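PDB 1XMX: Card1 endonuclease domain-containing protein from Vibrio cholerae, which is of unknown function but probably binds nucleic acid, its C-terminal region matching the Card1-type endonuclease domain of the PD-(D/E)XK nuclease clan. Local coordinates for residues A[121-126]-A[300-305]; A[138-143]-A[269-274]; A[11-16]-A[333-338]; A[92-97]-A[115-120]; A[142-147]-A[295-300]. All coordinates share one frame; numbering follows the deposited sequence.

Interaction 1 (A[121-126]-A[300-305])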
# COMPACT_ATOMS: atom_id res chain seq x y z
N ASN A 121 13.72 8.14 -2.17
CA ASN A 121 12.76 9.25 -2.07
C ASN A 121 12.25 9.74 -3.45
O ASN A 121 11.01 9.83 -3.68
CB ASN A 121 13.34 10.34 -1.13
CG ASN A 121 13.72 9.74 0.26
OD1 ASN A 121 12.87 9.48 1.11
ND2 ASN A 121 15.00 9.43 0.43
N SER A 122 13.16 9.95 -4.39
CA SER A 122 12.77 10.54 -5.67
C SER A 122 12.24 9.48 -6.58
O SER A 122 11.38 9.76 -7.45
CB SER A 122 13.96 11.25 -6.30
OG SER A 122 14.99 10.30 -6.52
N ASP A 123 12.70 8.25 -6.33
CA ASP A 123 12.60 7.07 -7.21
C ASP A 123 13.41 7.19 -8.51
O ASP A 123 13.14 6.47 -9.46
CB ASP A 123 11.10 6.64 -7.46
CG ASP A 123 10.94 5.15 -7.72
OD1 ASP A 123 11.60 4.24 -7.07
OD2 ASP A 123 10.14 4.83 -8.58
N CYS A 124 14.43 8.07 -8.56
CA CYS A 124 15.29 8.19 -9.76
C CYS A 124 16.34 7.12 -9.75
O CYS A 124 16.99 6.91 -8.72
CB CYS A 124 16.04 9.52 -9.81
SG CYS A 124 14.98 10.98 -9.82
N LEU A 125 16.52 6.45 -10.89
CA LEU A 125 17.67 5.58 -11.06
C LEU A 125 18.85 6.46 -11.48
O LEU A 125 18.78 7.14 -12.50
CB LEU A 125 17.39 4.59 -12.15
CG LEU A 125 18.40 3.49 -12.36
CD1 LEU A 125 17.67 2.26 -12.94
CD2 LEU A 125 19.52 4.01 -13.24
N CYS A 126 19.92 6.38 -10.71
CA CYS A 126 21.05 7.28 -10.76
C CYS A 126 22.26 6.45 -11.11
O CYS A 126 22.52 5.42 -10.45
CB CYS A 126 21.29 7.90 -9.38
SG CYS A 126 19.91 8.93 -8.70
N VAL A 300 2.09 4.07 -5.03
CA VAL A 300 2.29 5.33 -5.70
C VAL A 300 3.77 5.59 -5.76
O VAL A 300 4.42 5.56 -4.74
CB VAL A 300 1.68 6.50 -4.89
CG1 VAL A 300 1.77 7.79 -5.67
CG2 VAL A 300 0.20 6.12 -4.44
N ASN A 301 4.30 5.86 -6.96
CA ASN A 301 5.71 6.04 -7.17
C ASN A 301 6.49 4.89 -6.52
O ASN A 301 7.50 5.12 -5.84
CB ASN A 301 6.22 7.41 -6.71
CG ASN A 301 7.63 7.70 -7.28
OD1 ASN A 301 7.95 7.26 -8.36
ND2 ASN A 301 8.44 8.45 -6.57
N ASN A 302 5.99 3.67 -6.75
CA ASN A 302 6.61 2.46 -6.24
C ASN A 302 6.70 2.37 -4.70
O ASN A 302 7.44 1.52 -4.21
CB ASN A 302 7.99 2.24 -6.87
CG ASN A 302 7.91 1.92 -8.35
OD1 ASN A 302 7.12 1.07 -8.78
ND2 ASN A 302 8.73 2.63 -9.14
N LYS A 303 5.97 3.25 -3.97
CA LYS A 303 5.86 3.20 -2.50
C LYS A 303 4.42 2.77 -2.05
O LYS A 303 3.41 3.34 -2.52
CB LYS A 303 6.14 4.57 -1.93
CG LYS A 303 7.38 5.18 -2.41
CD LYS A 303 7.55 6.61 -1.92
CE LYS A 303 8.73 7.20 -2.66
NZ LYS A 303 8.97 8.55 -2.21
N LEU A 304 4.34 1.80 -1.13
CA LEU A 304 3.01 1.32 -0.62
C LEU A 304 2.38 2.41 0.21
O LEU A 304 3.04 2.96 1.10
CB LEU A 304 3.17 0.06 0.24
CG LEU A 304 1.86 -0.58 0.73
CD1 LEU A 304 1.08 -1.27 -0.45
CD2 LEU A 304 2.13 -1.53 1.87
N HIS A 305 1.15 2.78 -0.13
CA HIS A 305 0.36 3.78 0.64
C HIS A 305 -0.90 3.10 1.17
O HIS A 305 -1.72 2.59 0.38
CB HIS A 305 -0.11 4.91 -0.25
CG HIS A 305 0.95 5.93 -0.53
ND1 HIS A 305 2.14 5.61 -1.16
CD2 HIS A 305 1.02 7.24 -0.23
CE1 HIS A 305 2.88 6.70 -1.25
NE2 HIS A 305 2.22 7.71 -0.71
O HOH W 1 10.58 7.87 0.63

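Interaction 2 (A[138-143]-A[269-274])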
# COMPACT_ATOMS: atom_id res chain seq x y z
N VAL A 138 12.26 5.72 -12.34
CA VAL A 138 11.80 4.34 -12.51
C VAL A 138 10.31 4.25 -12.77
O VAL A 138 9.54 4.93 -12.12
CB VAL A 138 12.15 3.51 -11.28
CG1 VAL A 138 11.62 2.06 -11.45
CG2 VAL A 138 13.72 3.55 -11.08
N GLN A 139 9.88 3.43 -13.74
CA GLN A 139 8.45 3.41 -14.05
C GLN A 139 7.74 2.79 -12.86
O GLN A 139 8.39 2.11 -12.05
CB GLN A 139 8.18 2.56 -15.29
CG GLN A 139 8.76 3.19 -16.55
CD GLN A 139 8.39 2.42 -17.78
OE1 GLN A 139 7.99 1.27 -17.71
NE2 GLN A 139 8.47 3.07 -18.92
N ASP A 140 6.42 2.94 -12.82
CA ASP A 140 5.57 2.55 -11.72
C ASP A 140 4.74 1.36 -12.13
O ASP A 140 3.67 1.52 -12.68
CB ASP A 140 4.68 3.75 -11.35
CG ASP A 140 5.51 4.95 -10.86
OD1 ASP A 140 6.50 4.64 -10.20
OD2 ASP A 140 5.21 6.15 -11.15
N ARG A 141 5.23 0.16 -11.84
CA ARG A 141 4.68 -1.10 -12.37
C ARG A 141 4.30 -2.11 -11.30
O ARG A 141 3.35 -2.87 -11.46
CB ARG A 141 5.72 -1.77 -13.28
CG ARG A 141 6.15 -0.94 -14.52
CD ARG A 141 5.01 -0.66 -15.40
NE ARG A 141 5.48 0.06 -16.58
CZ ARG A 141 4.70 0.51 -17.54
NH1 ARG A 141 3.38 0.35 -17.46
NH2 ARG A 141 5.24 1.14 -18.60
N ILE A 142 5.09 -2.20 -10.24
CA ILE A 142 4.81 -3.13 -9.14
C ILE A 142 3.41 -2.93 -8.55
O ILE A 142 2.89 -1.80 -8.47
CB ILE A 142 5.95 -3.05 -8.06
CG1 ILE A 142 6.06 -4.35 -7.26
CG2 ILE A 142 5.83 -1.79 -7.16
CD1 ILE A 142 6.79 -4.13 -5.99
N THR A 143 2.76 -4.04 -8.19
CA THR A 143 1.42 -3.99 -7.63
C THR A 143 1.45 -4.15 -6.13
O THR A 143 2.46 -4.52 -5.56
CB THR A 143 0.59 -5.13 -8.17
OG1 THR A 143 1.22 -6.36 -7.77
CG2 THR A 143 0.49 -5.03 -9.67
N MET A 269 -3.20 11.18 -12.42
CA MET A 269 -1.95 11.03 -11.67
C MET A 269 -1.46 9.64 -11.95
O MET A 269 -1.75 8.75 -11.16
CB MET A 269 -2.18 11.05 -10.12
CG MET A 269 -1.98 12.40 -9.37
SD MET A 269 -1.56 12.37 -7.60
CE MET A 269 -0.11 11.52 -7.77
N PRO A 270 -0.77 9.43 -13.08
CA PRO A 270 -0.24 8.06 -13.38
C PRO A 270 0.72 7.47 -12.34
O PRO A 270 0.95 6.27 -12.40
CB PRO A 270 0.48 8.20 -14.75
CG PRO A 270 0.75 9.69 -14.91
CD PRO A 270 -0.43 10.39 -14.14
N THR A 271 1.27 8.25 -11.41
CA THR A 271 2.11 7.66 -10.34
C THR A 271 1.29 6.73 -9.42
O THR A 271 1.85 5.97 -8.71
CB THR A 271 2.83 8.74 -9.46
OG1 THR A 271 1.85 9.68 -8.96
CG2 THR A 271 3.89 9.50 -10.27
N ILE A 272 -0.04 6.80 -9.44
CA ILE A 272 -0.83 5.88 -8.62
C ILE A 272 -1.02 4.68 -9.51
O ILE A 272 -1.80 4.70 -10.45
CB ILE A 272 -2.21 6.48 -8.25
CG1 ILE A 272 -2.03 7.84 -7.54
CG2 ILE A 272 -3.02 5.50 -7.39
CD1 ILE A 272 -3.29 8.58 -7.31
N GLN A 273 -0.30 3.62 -9.22
CA GLN A 273 -0.09 2.60 -10.20
C GLN A 273 -0.97 1.38 -9.84
O GLN A 273 -1.15 0.50 -10.65
CB GLN A 273 1.40 2.30 -10.22
CG GLN A 273 1.88 1.55 -8.97
CD GLN A 273 3.31 1.83 -8.68
OE1 GLN A 273 3.65 2.95 -8.34
NE2 GLN A 273 4.16 0.84 -8.84
N ASP A 274 -1.53 1.37 -8.63
CA ASP A 274 -2.39 0.28 -8.15
C ASP A 274 -3.30 0.73 -6.98
O ASP A 274 -2.94 1.59 -6.22
CB ASP A 274 -1.59 -0.98 -7.76
CG ASP A 274 -2.48 -2.24 -7.75
OD1 ASP A 274 -3.58 -2.20 -8.34
OD2 ASP A 274 -2.12 -3.27 -7.17
O HOH W 2 3.72 6.33 -13.30
O HOH W 3 0.44 -1.95 -11.04

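Interaction 3 (A[11-16]-A[333-338])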
# COMPACT_ATOMS: atom_id res chain seq x y z
N ASP A 11 18.47 -7.18 0.98
CA ASP A 11 18.33 -6.75 2.36
C ASP A 11 16.87 -6.89 2.81
O ASP A 11 16.11 -7.55 2.13
CB ASP A 11 18.96 -5.36 2.62
CG ASP A 11 18.19 -4.21 1.98
OD1 ASP A 11 17.05 -4.41 1.51
OD2 ASP A 11 18.76 -3.08 1.96
N GLN A 12 16.51 -6.32 3.97
CA GLN A 12 15.17 -6.46 4.49
C GLN A 12 14.18 -5.55 3.78
O GLN A 12 13.00 -5.74 3.86
CB GLN A 12 15.13 -6.23 5.99
CG GLN A 12 16.23 -7.00 6.75
CD GLN A 12 16.14 -8.55 6.68
OE1 GLN A 12 15.18 -9.15 7.21
NE2 GLN A 12 17.17 -9.21 6.05
N ASP A 13 14.66 -4.56 3.04
CA ASP A 13 13.74 -3.83 2.16
C ASP A 13 14.23 -3.79 0.70
O ASP A 13 14.82 -2.81 0.30
CB ASP A 13 13.53 -2.42 2.74
CG ASP A 13 12.59 -1.61 1.95
OD1 ASP A 13 12.23 -1.95 0.79
OD2 ASP A 13 12.21 -0.59 2.47
N PRO A 14 14.04 -4.87 -0.08
CA PRO A 14 14.65 -5.00 -1.39
C PRO A 14 13.79 -4.62 -2.57
O PRO A 14 14.07 -5.06 -3.67
CB PRO A 14 14.94 -6.49 -1.47
CG PRO A 14 13.79 -7.12 -0.68
CD PRO A 14 13.28 -6.09 0.27
N VAL A 15 12.79 -3.80 -2.37
CA VAL A 15 11.92 -3.41 -3.47
C VAL A 15 12.63 -2.75 -4.66
O VAL A 15 12.22 -2.91 -5.79
CB VAL A 15 10.86 -2.41 -2.97
CG1 VAL A 15 10.02 -1.89 -4.14
CG2 VAL A 15 9.95 -3.09 -1.95
N ARG A 16 13.66 -1.98 -4.39
CA ARG A 16 14.35 -1.25 -5.44
C ARG A 16 15.28 -2.17 -6.26
O ARG A 16 15.86 -1.72 -7.23
CB ARG A 16 15.12 -0.05 -4.82
CG ARG A 16 14.22 1.12 -4.44
CD ARG A 16 15.05 2.10 -3.67
NE ARG A 16 15.51 1.52 -2.41
CZ ARG A 16 16.66 1.80 -1.84
NH1 ARG A 16 17.49 2.66 -2.42
NH2 ARG A 16 17.00 1.19 -0.71
N GLY A 333 5.40 -2.64 3.83
CA GLY A 333 5.98 -1.94 2.70
C GLY A 333 7.33 -1.35 2.98
O GLY A 333 7.84 -0.58 2.15
N GLY A 334 7.87 -1.59 4.16
CA GLY A 334 9.23 -1.20 4.46
C GLY A 334 9.39 0.27 4.59
O GLY A 334 8.44 0.97 4.90
N LEU A 335 10.60 0.75 4.34
CA LEU A 335 10.98 2.08 4.77
C LEU A 335 10.33 3.23 4.01
O LEU A 335 10.22 4.34 4.53
CB LEU A 335 12.49 2.26 4.68
CG LEU A 335 13.45 1.42 5.52
CD1 LEU A 335 14.90 1.95 5.37
CD2 LEU A 335 13.01 1.53 6.95
N GLN A 336 9.93 2.98 2.78
CA GLN A 336 9.34 4.03 1.96
C GLN A 336 7.80 4.02 2.09
O GLN A 336 7.12 4.88 1.50
CB GLN A 336 9.69 3.80 0.48
CG GLN A 336 11.01 4.43 -0.05
CD GLN A 336 12.17 4.04 0.78
OE1 GLN A 336 12.63 2.88 0.74
NE2 GLN A 336 12.66 4.99 1.57
N ALA A 337 7.24 3.02 2.79
CA ALA A 337 5.76 2.97 2.85
C ALA A 337 5.15 4.15 3.64
O ALA A 337 5.77 4.76 4.54
CB ALA A 337 5.25 1.63 3.33
N ARG A 338 3.95 4.54 3.24
CA ARG A 338 3.27 5.69 3.87
C ARG A 338 1.86 5.30 4.29
O ARG A 338 1.23 4.47 3.65
CB ARG A 338 3.23 6.87 2.93
CG ARG A 338 4.53 7.62 3.06
CD ARG A 338 5.01 8.50 1.91
NE ARG A 338 3.99 9.04 1.02
CZ ARG A 338 3.41 10.24 1.10
NH1 ARG A 338 3.65 11.11 2.09
NH2 ARG A 338 2.55 10.53 0.18
O HOH W 4 10.10 0.32 1.07
O HOH W 5 11.48 0.58 -1.41

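Interaction 4 (A[92-97]-A[115-120])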
# COMPACT_ATOMS: atom_id res chain seq x y z
N ASN A 92 23.11 -3.11 -9.44
CA ASN A 92 22.14 -2.33 -8.74
C ASN A 92 22.58 -2.23 -7.26
O ASN A 92 22.49 -3.20 -6.49
CB ASN A 92 20.78 -3.00 -8.82
CG ASN A 92 19.66 -2.18 -8.13
OD1 ASN A 92 19.93 -1.35 -7.22
ND2 ASN A 92 18.39 -2.44 -8.52
N ALA A 93 23.09 -1.07 -6.90
CA ALA A 93 23.61 -0.80 -5.58
C ALA A 93 22.57 -0.15 -4.67
O ALA A 93 22.94 0.53 -3.71
CB ALA A 93 24.83 0.17 -5.72
N SER A 94 21.29 -0.32 -4.98
CA SER A 94 20.22 0.30 -4.20
C SER A 94 20.08 -0.28 -2.75
O SER A 94 19.59 0.41 -1.83
CB SER A 94 18.86 0.15 -4.92
OG SER A 94 18.90 0.75 -6.21
N CYS A 95 20.44 -1.54 -2.58
CA CYS A 95 20.11 -2.24 -1.36
C CYS A 95 21.34 -2.93 -0.77
O CYS A 95 22.34 -3.12 -1.44
CB CYS A 95 19.04 -3.29 -1.64
SG CYS A 95 17.50 -2.60 -2.28
N GLY A 96 21.24 -3.30 0.50
CA GLY A 96 22.24 -4.16 1.13
C GLY A 96 22.97 -3.44 2.25
O GLY A 96 23.22 -2.21 2.19
N LEU A 97 23.37 -4.20 3.25
CA LEU A 97 24.24 -3.65 4.32
C LEU A 97 25.52 -3.01 3.73
O LEU A 97 26.08 -3.48 2.72
CB LEU A 97 24.57 -4.72 5.36
CG LEU A 97 23.42 -5.23 6.28
CD1 LEU A 97 23.84 -6.44 7.12
CD2 LEU A 97 22.79 -4.17 7.20
N ILE A 115 27.14 0.82 -12.73
CA ILE A 115 26.60 0.74 -11.36
C ILE A 115 25.58 1.84 -11.18
O ILE A 115 25.86 3.00 -11.50
CB ILE A 115 27.73 0.91 -10.27
CG1 ILE A 115 28.82 -0.19 -10.38
CG2 ILE A 115 27.09 0.84 -8.88
CD1 ILE A 115 30.17 0.19 -9.76
N PHE A 116 24.40 1.51 -10.66
CA PHE A 116 23.37 2.51 -10.45
C PHE A 116 22.71 2.29 -9.11
O PHE A 116 22.84 1.19 -8.52
CB PHE A 116 22.32 2.44 -11.56
CG PHE A 116 21.46 1.19 -11.53
CD1 PHE A 116 20.36 1.10 -10.66
CD2 PHE A 116 21.74 0.11 -12.34
CE1 PHE A 116 19.55 -0.01 -10.62
CE2 PHE A 116 20.92 -1.02 -12.31
CZ PHE A 116 19.80 -1.07 -11.47
N VAL A 117 22.02 3.33 -8.63
CA VAL A 117 21.22 3.34 -7.41
C VAL A 117 19.88 4.02 -7.69
O VAL A 117 19.84 5.04 -8.35
CB VAL A 117 21.91 4.10 -6.25
CG1 VAL A 117 20.95 4.24 -5.08
CG2 VAL A 117 23.15 3.32 -5.74
N VAL A 118 18.80 3.41 -7.20
CA VAL A 118 17.47 4.07 -7.11
C VAL A 118 17.37 4.82 -5.79
O VAL A 118 17.35 4.24 -4.70
CB VAL A 118 16.37 3.05 -7.12
CG1 VAL A 118 14.97 3.77 -7.13
CG2 VAL A 118 16.55 2.09 -8.31
N GLU A 119 17.37 6.13 -5.89
CA GLU A 119 17.24 6.93 -4.73
C GLU A 119 15.80 6.70 -4.20
O GLU A 119 14.82 6.82 -4.95
CB GLU A 119 17.55 8.39 -5.11
CG GLU A 119 17.84 9.26 -3.90
CD GLU A 119 16.60 9.78 -3.19
OE1 GLU A 119 15.79 10.44 -3.90
OE2 GLU A 119 16.50 9.64 -1.92
N PRO A 120 15.66 6.29 -2.93
CA PRO A 120 14.36 5.79 -2.54
C PRO A 120 13.31 6.92 -2.46
O PRO A 120 12.12 6.67 -2.67
CB PRO A 120 14.63 5.15 -1.14
CG PRO A 120 15.85 5.97 -0.58
CD PRO A 120 16.67 6.24 -1.84

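Interaction 5 (A[142-147]-A[295-300])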
# COMPACT_ATOMS: atom_id res chain seq x y z
N ILE A 142 5.09 -2.20 -10.24
CA ILE A 142 4.81 -3.13 -9.14
C ILE A 142 3.41 -2.93 -8.55
O ILE A 142 2.89 -1.80 -8.47
CB ILE A 142 5.95 -3.05 -8.06
CG1 ILE A 142 6.06 -4.35 -7.26
CG2 ILE A 142 5.83 -1.79 -7.16
CD1 ILE A 142 6.79 -4.13 -5.99
N THR A 143 2.76 -4.04 -8.19
CA THR A 143 1.42 -3.99 -7.63
C THR A 143 1.45 -4.15 -6.13
O THR A 143 2.46 -4.52 -5.56
CB THR A 143 0.59 -5.13 -8.17
OG1 THR A 143 1.22 -6.36 -7.77
CG2 THR A 143 0.49 -5.03 -9.67
N ILE A 144 0.31 -3.89 -5.48
CA ILE A 144 0.09 -4.20 -4.03
C ILE A 144 0.37 -5.67 -3.72
O ILE A 144 0.98 -6.00 -2.70
CB ILE A 144 -1.39 -3.90 -3.61
CG1 ILE A 144 -1.69 -2.42 -3.80
CG2 ILE A 144 -1.66 -4.37 -2.12
CD1 ILE A 144 -3.16 -2.06 -4.00
N ALA A 145 -0.09 -6.55 -4.60
CA ALA A 145 0.05 -7.99 -4.40
C ALA A 145 1.50 -8.36 -4.33
O ALA A 145 1.91 -9.16 -3.47
CB ALA A 145 -0.61 -8.71 -5.51
N ASP A 146 2.28 -7.76 -5.24
CA ASP A 146 3.73 -7.99 -5.33
C ASP A 146 4.42 -7.46 -4.13
O ASP A 146 5.37 -8.09 -3.61
CB ASP A 146 4.29 -7.21 -6.49
CG ASP A 146 4.04 -7.89 -7.77
OD1 ASP A 146 3.76 -9.13 -7.72
OD2 ASP A 146 4.13 -7.18 -8.81
N TYR A 147 3.94 -6.29 -3.69
CA TYR A 147 4.49 -5.65 -2.51
C TYR A 147 4.31 -6.52 -1.29
O TYR A 147 5.24 -6.70 -0.52
CB TYR A 147 3.78 -4.32 -2.23
CG TYR A 147 4.78 -3.19 -2.20
CD1 TYR A 147 5.59 -2.99 -1.09
CD2 TYR A 147 4.94 -2.34 -3.29
CE1 TYR A 147 6.51 -1.96 -1.07
CE2 TYR A 147 5.88 -1.30 -3.28
CZ TYR A 147 6.64 -1.12 -2.15
OH TYR A 147 7.56 -0.11 -2.11
N ASP A 295 -8.02 -0.98 4.48
CA ASP A 295 -9.26 -0.39 4.01
C ASP A 295 -9.13 0.08 2.54
O ASP A 295 -9.89 -0.36 1.68
CB ASP A 295 -9.76 0.71 4.97
CG ASP A 295 -10.11 0.17 6.36
OD1 ASP A 295 -10.35 -1.06 6.49
OD2 ASP A 295 -10.10 0.94 7.34
N VAL A 296 -8.16 0.95 2.27
CA VAL A 296 -7.79 1.29 0.90
C VAL A 296 -6.29 1.21 0.85
O VAL A 296 -5.59 1.80 1.69
CB VAL A 296 -8.25 2.72 0.47
CG1 VAL A 296 -7.92 3.01 -1.06
CG2 VAL A 296 -9.72 2.91 0.76
N ALA A 297 -5.80 0.41 -0.07
CA ALA A 297 -4.36 0.28 -0.28
C ALA A 297 -4.04 0.78 -1.69
O ALA A 297 -4.78 0.48 -2.63
CB ALA A 297 -3.95 -1.18 -0.17
N THR A 298 -2.94 1.54 -1.81
CA THR A 298 -2.39 1.93 -3.12
C THR A 298 -0.88 1.71 -3.19
O THR A 298 -0.21 1.53 -2.16
CB THR A 298 -2.64 3.41 -3.46
OG1 THR A 298 -2.02 4.23 -2.47
CG2 THR A 298 -4.10 3.73 -3.45
N VAL A 299 -0.35 1.67 -4.40
CA VAL A 299 1.09 1.89 -4.59
C VAL A 299 1.18 3.17 -5.43
O VAL A 299 0.48 3.32 -6.46
CB VAL A 299 1.82 0.68 -5.30
CG1 VAL A 299 3.34 0.95 -5.44
CG2 VAL A 299 1.62 -0.61 -4.52
N VAL A 300 2.09 4.07 -5.03
CA VAL A 300 2.29 5.33 -5.70
C VAL A 300 3.77 5.59 -5.76
O VAL A 300 4.42 5.56 -4.74
CB VAL A 300 1.68 6.50 -4.89
CG1 VAL A 300 1.77 7.79 -5.67
CG2 VAL A 300 0.20 6.12 -4.44

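Interaction 1 (A[121-126]-A[300-305])
Asp123 meets Asn301 and Asn302 at two different attitudes. Past Asn301 its side chain runs in the opposite direction, with carboxylate and amide planes almost perpendicular (85°), and Asp123 CB lies 3.3 Å from Asn301 OD1. The two acceptors Asp123 OD2 and Asn301 OD1 also come within 3.3 Å without bonding. Against Asn302 the Asp123 side chain crosses at about a right angle. The anti placement of Asp123 CG relative to its backbone N (chi1 -151°) directs it toward the turn. Asn302 ND2 donates to Asp123 OD2 over 2.7 Å (N-H...O 157°), arriving on the syn side of the carboxylate and only slightly out of its plane. Asn302 ND2 also donates to Gln139 O. Lys303, extended beyond CG, sets NZ 2.8 Å from Asn121 O, in a hydrogen bond close to the carbonyl plane. Asn301 ND2 makes a weak bond of 3.3 Å to Ser122 O, while its stronger partner is Ala382 O, which Lys303 NZ also reaches. A water donates to Asn121 OD1 and weakly accepts from Lys303 NZ, and Asn121 ND2 bonds to Glu119 OE2. Val300 to Lys303 form a type I' turn joining strands 288-300 and 303-310 into a beta hairpin, and the hairpin tip thus plugs into the loop leading to strand 124-129 of the N-terminal sheet. Donors of the turn, amides and an ammonium, largely meet carbonyl and carboxylate acceptors of 121-126, with the pair Asp123 OD2 and Asn301 OD1 as the exception, and the buried Asp123 charge is probably eased by Asn302.

Interaction 2 (A[138-143]-A[269-274])
Gln273, first residue of a classic beta bulge in which it and Asp274 both face Val299 of the neighbouring strand, extends its side chain into the loop 138-143. Its CG lies between the backbone N and the carbonyl carbon (chi1 72°), and the rest of the chain runs out to the amide. There NE2 donates to Ile142 O over 3.0 Å, on a lone pair in the carbonyl plane, though the N-H...O angle of 144° is bent. The other end of the amide, OE1, rests 3.3 Å from Asp140 CB and accepts from Asn302 N, so both polar ends are occupied. Asp140 crosses Gln273 at about a right angle and lies alongside Thr271, its OD2 3.7 Å from Thr271 CG2. A water donates to Asp140 OD2 at 2.6 Å and weakly to Pro270 O. The bulge sits at the start of strand 272-276, just after a type I turn from Met269 to Ile272, and the loop it meets connects strand 136-137 to helix 144-150; the contact therefore links the N-terminal sheet to the sheet of the nuclease-type domain. A second water ties Arg141 O to Gln273 O. Further along, Asp274 OD2 passes 3.4 Å from Thr143 CB and takes the N-H of Ile144 at the helix start. Within the loop Arg141 grips Gln139 OE1 side-on with NE and NH2, both from above the same face of the amide.

Interaction 3 (A[11-16]-A[333-338])
The Asp13 carboxylate is the flat group at the centre of this contact, and Leu335 N comes to it nearly along the C-O bond of OD2, at 2.8 Å and with an N-H...O angle of 161°. Beside the same oxygen lie Leu335 CB, 3.6 Å away, and the carbonyl carbon of Gly334, also at 3.6 Å. The Gln336 amide, whose chain bends at chi2 (54°, placing CD), has OE1 3.9 Å from Asp13 OD2. The same OE1 stands obliquely to the Arg16 guanidinium, at a loose 4.5 Å from NE. Arg16 spends NH1 on Val118 O. Asp13 CG is anti to its backbone N (chi1 -179°), which carries the carboxylate across to the facing loop. That loop begins where helix 321-333 ends: Gly334 is the first residue to leave helical geometry, with positive phi, and having no side chain it lets the carboxylate close in. A water lies 2.7 Å from Asp13 OD2 and 2.7 Å from Gly333 O, and accepts a longer bond from Gln336 N; another is only weakly placed between Asp13 OD1 and Gln336 OE1. Residues 11-14 lie in the loop between strand 4-9 and helix 15-22 of the Rossmann-like N-terminal domain, and the bond joins this loop to the one before strand 338-343 of the nuclease-type domain. With one backbone N-H and water as its partners here, and no salt bridge across the contact, the Asp13 charge is probably stabilised by the Leu335 N-H together with water, in keeping with the position at the surface.

Interaction 4 (A[92-97]-A[115-120])
Ser94 OG takes the place of a backbone carbonyl beside Val118: it accepts Val118 N-H over 2.8 Å in an almost straight bond (175°) and donates its own proton to Asn92 OD1 in a short contact of 2.5 Å. OG sits beside the Ser94 backbone N (chi1 -59°), and that N also donates to Asn92 OD1, closing an Asx turn in which one oxygen receives two donors. The Asn92 amide is held from its other end too, since ND2 donates to Arg16 O in helix 15-22. Within the turn, Ala93 N bonds to Phe116 O over 2.8 Å. Strands 88-92 and 115-118 are parallel neighbours joined through helix 98-110, a beta-alpha-beta crossover of the Rossmann-like N-terminal domain, and the contact marks where strand 88-92 ends. Asn92 and Phe116 share one side of the sheet. Asn92 CA lies over the Phe116 ring face, 3.9 Å from the centroid in a CH-pi contact, while Asn92 CG lies 3.3 Å from ring atom CE1, with amide and ring planes 43° apart. Trp127 meets the Phe116 ring edge-to-face, and a glycerol, probably from crystallisation, lies about 4 Å from the Phe116 side chain. Away from this ring, Ala93 CB touches two methyl groups, Ile115 CG2 at 3.9 Å and Val117 CG2 at 3.6 Å, and Leu101 of the crossover helix adds to that apolar cluster.

Interaction 5 (A[142-147]-A[295-300])
Val299 sends its side chain from strand 288-300 against Ile144 and Tyr147 in the N-terminal turn of helix 144-150, which packs on the sheet of the nuclease-type domain. Its CB looks first toward the loop backbone, with Ile142 O 4.2 Å away. From there the two methyls diverge. CG1, anti to the backbone N (chi1 -179°), goes to the ring of Tyr147, 4.0 Å from CE2, and to Ile142 CG2 at 4.1 Å, the Ile142 and Val299 side chains crossing at about a right angle. CG2 turns to the helix start, where it meets Ile144 N at 3.7 Å and Ile144 CG1 at 3.8 Å and lies obliquely to the Tyr147 ring near CD2. Val299 is thus wedged among three apolar side chains of the loop and first helical turn. Tyr147 itself is tied at its far end, where OH bonds to Asn302 O in the hairpin turn. Ile144 and Val299 slide past each other in opposite directions, and Ile144 continues to Ala297, two residues back on the same side of the strand. The helix start that presents these groups is fixed by a capping box: Thr143 OG1 accepts Asp146 N at 3.1 Å, and the return bond from Thr143 N to Asp146 OD2 is weak. At the end of the Ile144 chain, CD1 rests 4.0 Å from Ala297 CB and presses to 3.3 Å from Ala297 O.

Overall arrangement
Interactions 1, 2 and 3 join the N-terminal Rossmann-like domain to the nuclease-type domain; interaction 5 packs the helix that follows the N-terminal sheet onto the nuclease-type sheet, and interaction 4 lies wholly within the N-terminal domain, its centre about 22 Å from that of interaction 5. Interaction 5, nearest the middle of the chain, is buried and purely apolar across its segments. Interaction 1 is also buried but polar, 4 is buried and mixes strand pairing with apolar contacts, 2 is partly buried, and 3 is a water-rich surface contact. Interactions 1, 2 and 5 share the hairpin turn between strands 288-300 and 303-310, and segments 138-143 and 142-147 overlap. Strand pairing of Cys126 with Val117 joins 1 to 4.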